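Local coordinates for YflH protein (Bacillus subtilis, PDB 3D0W) that is of unknown function and belongs to the DUF3243 family, folding into a small all-helical chain that pairs with a second copy of itself, at residues E31-G34 with Y35-Q39. Numbering follows the deposited sequence.
Sequences EFKG and YLKKQ
The first torsions of F32 and L36, four residues apart on one helix, bring their side chains together. In F32, CG stands anti to the backbone N (chi1 164°), beside its own carbonyl carbon, which swings the ring towards the following turn. In L36, CG is anti to the carbonyl carbon instead (chi1 -64°) and lies beside the backbone N. L36 CG sits over one face of the phenyl ring, off-centre towards the rim. This is a CH-pi contact, with L36 CG 4.3 Å from the centroid of the F32 ring. The closest touch is made by the methyl L36 CD1, 3.5 Å from F32 CZ. Both side chains are buried.

The backbone beneath is regular alpha-helix within helix 23-48, the long first helix of this four-helix chain. L36 N donates to F32 O at 3.1 Å, in the carbonyl plane. The bond from K37 N to K33 O is the straightest of the set, with an N-H...O angle of 164°. Y35 N bonds E31 O at 2.9 Å, and K38 N bonds G34 O.

The apolar pair joins this helix to the other three. F32 packs on L78 of helix 73-84 and on L77 of the second subunit. L36 packs on L97 and V101 of helix 87-101 and on Y63 of helix 56-65. An alanine at F32 would remove the ring and is likely to leave L36 CG and CD1 without their aromatic partner, opening a gap towards the second subunit.

K33 NZ hydrogen-bonds K103 O. K37 NZ lies 5.0 Å from K33 NZ, without contact. On another side of the helix, Q39 CD lies over one face of the Y35 ring, offset towards its rim, while Y35 OH hydrogen-bonds E68 OE2.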
ATOM      1  N   GLU A  31      -2.615   3.927  14.524  1.00 32.78           N
ATOM      2  CA  GLU A  31      -2.426   5.371  14.552  1.00 33.71           C
ATOM      3  C   GLU A  31      -2.465   5.916  13.129  1.00 32.33           C
ATOM      4  O   GLU A  31      -3.070   6.956  12.871  1.00 32.69           O
ATOM      5  CB  GLU A  31      -1.086   5.734  15.199  1.00 37.60           C
ATOM      6  CG  GLU A  31      -0.966   5.375  16.674  1.00 41.51           C
ATOM      7  CD  GLU A  31       0.289   5.960  17.310  1.00 44.01           C
ATOM      8  OE1 GLU A  31       1.399   5.727  16.780  1.00 44.01           O
ATOM      9  OE2 GLU A  31       0.166   6.654  18.342  1.00 46.01           O
ATOM     10  N   PHE A  32      -1.808   5.211  12.212  1.00 31.41           N
ATOM     11  CA  PHE A  32      -1.774   5.605  10.806  1.00 29.90           C
ATOM     12  C   PHE A  32      -3.211   5.691  10.291  1.00 28.46           C
ATOM     13  O   PHE A  32      -3.625   6.691   9.711  1.00 27.86           O
ATOM     14  CB  PHE A  32      -0.989   4.566   9.998  1.00 30.43           C
ATOM     15  CG  PHE A  32      -1.206   4.657   8.514  1.00 30.71           C
ATOM     16  CD1 PHE A  32      -0.766   5.765   7.796  1.00 33.05           C
ATOM     17  CD2 PHE A  32      -1.858   3.634   7.832  1.00 31.98           C
ATOM     18  CE1 PHE A  32      -0.973   5.853   6.421  1.00 31.72           C
ATOM     19  CE2 PHE A  32      -2.071   3.712   6.459  1.00 33.21           C
ATOM     20  CZ  PHE A  32      -1.625   4.827   5.752  1.00 32.64           C
ATOM     21  N   LYS A  33      -3.964   4.625  10.523  1.00 27.80           N
ATOM     22  CA  LYS A  33      -5.356   4.556  10.106  1.00 27.36           C
ATOM     23  C   LYS A  33      -6.143   5.723  10.717  1.00 28.96           C
ATOM     24  O   LYS A  33      -6.963   6.354  10.043  1.00 26.23           O
ATOM     25  CB  LYS A  33      -5.939   3.212  10.548  1.00 28.64           C
ATOM     26  CG  LYS A  33      -7.354   2.933  10.113  1.00 31.21           C
ATOM     27  CD  LYS A  33      -7.781   1.561  10.614  1.00 35.22           C
ATOM     28  CE  LYS A  33      -9.284   1.373  10.519  1.00 36.12           C
ATOM     29  NZ  LYS A  33      -9.684   0.004  10.945  1.00 38.36           N
ATOM     30  N   GLY A  34      -5.880   6.021  11.988  1.00 27.62           N
ATOM     31  CA  GLY A  34      -6.570   7.118  12.647  1.00 28.39           C
ATOM     32  C   GLY A  34      -6.247   8.476  12.043  1.00 27.96           C
ATOM     33  O   GLY A  34      -7.086   9.379  12.032  1.00 27.29           O
ATOM     34  N   TYR A  35      -5.020   8.626  11.551  1.00 29.56           N
ATOM     35  CA  TYR A  35      -4.589   9.872  10.929  1.00 29.23           C
ATOM     36  C   TYR A  35      -5.335  10.069   9.602  1.00 30.71           C
ATOM     37  O   TYR A  35      -5.728  11.185   9.260  1.00 31.28           O
ATOM     38  CB  TYR A  35      -3.071   9.836  10.699  1.00 30.19           C
ATOM     39  CG  TYR A  35      -2.511  11.038   9.973  1.00 32.98           C
ATOM     40  CD1 TYR A  35      -2.651  12.324  10.498  1.00 32.55           C
ATOM     41  CD2 TYR A  35      -1.848  10.893   8.753  1.00 32.63           C
ATOM     42  CE1 TYR A  35      -2.145  13.434   9.826  1.00 34.07           C
ATOM     43  CE2 TYR A  35      -1.341  11.993   8.072  1.00 33.19           C
ATOM     44  CZ  TYR A  35      -1.493  13.265   8.615  1.00 35.76           C
ATOM     45  OH  TYR A  35      -1.003  14.365   7.941  1.00 36.00           O
ATOM     46  N   LEU A  36      -5.533   8.984   8.859  1.00 28.34           N
ATOM     47  CA  LEU A  36      -6.249   9.069   7.590  1.00 27.67           C
ATOM     48  C   LEU A  36      -7.704   9.405   7.879  1.00 25.73           C
ATOM     49  O   LEU A  36      -8.309  10.247   7.216  1.00 24.96           O
ATOM     50  CB  LEU A  36      -6.165   7.740   6.825  1.00 25.84           C
ATOM     51  CG  LEU A  36      -4.764   7.299   6.369  1.00 27.95           C
ATOM     52  CD1 LEU A  36      -4.869   6.051   5.499  1.00 26.87           C
ATOM     53  CD2 LEU A  36      -4.100   8.412   5.601  1.00 27.12           C
ATOM     54  N   LYS A  37      -8.264   8.733   8.875  1.00 27.66           N
ATOM     55  CA  LYS A  37      -9.641   8.982   9.260  1.00 29.38           C
ATOM     56  C   LYS A  37      -9.781  10.458   9.661  1.00 30.02           C
ATOM     57  O   LYS A  37     -10.822  11.068   9.427  1.00 30.38           O
ATOM     58  CB  LYS A  37     -10.036   8.052  10.412  1.00 31.92           C
ATOM     59  CG  LYS A  37     -11.535   7.988  10.667  1.00 36.92           C
ATOM     60  CD  LYS A  37     -11.903   6.835  11.592  1.00 40.93           C
ATOM     61  CE  LYS A  37     -11.581   5.486  10.958  1.00 43.95           C
ATOM     62  NZ  LYS A  37     -12.007   4.345  11.814  1.00 45.89           N
ATOM     63  N   LYS A  38      -8.725  11.034  10.242  1.00 30.76           N
ATOM     64  CA  LYS A  38      -8.737  12.446  10.643  1.00 32.24           C
ATOM     65  C   LYS A  38      -8.816  13.328   9.407  1.00 31.13           C
ATOM     66  O   LYS A  38      -9.567  14.310   9.376  1.00 28.77           O
ATOM     67  CB  LYS A  38      -7.473  12.827  11.428  1.00 34.73           C
ATOM     68  CG  LYS A  38      -7.389  12.255  12.835  1.00 41.28           C
ATOM     69  CD  LYS A  38      -6.983  13.318  13.867  1.00 44.03           C
ATOM     70  CE  LYS A  38      -5.533  13.781  13.720  1.00 46.46           C
ATOM     71  NZ  LYS A  38      -5.270  14.567  12.478  1.00 48.23           N
ATOM     72  N   GLN A  39      -8.021  12.974   8.397  1.00 29.16           N
ATOM     73  CA  GLN A  39      -7.985  13.707   7.134  1.00 30.09           C
ATOM     74  C   GLN A  39      -9.378  13.744   6.523  1.00 29.24           C
ATOM     75  O   GLN A  39      -9.847  14.794   6.088  1.00 29.60           O
ATOM     76  CB  GLN A  39      -7.059  13.022   6.121  1.00 32.68           C
ATOM     77  CG  GLN A  39      -5.656  12.683   6.591  1.00 37.06           C
ATOM     78  CD  GLN A  39      -4.818  13.906   6.860  1.00 38.90           C
ATOM     79  OE1 GLN A  39      -4.827  14.449   7.961  1.00 43.94           O
ATOM     80  NE2 GLN A  39      -4.091  14.358   5.845  1.00 40.67           N
TER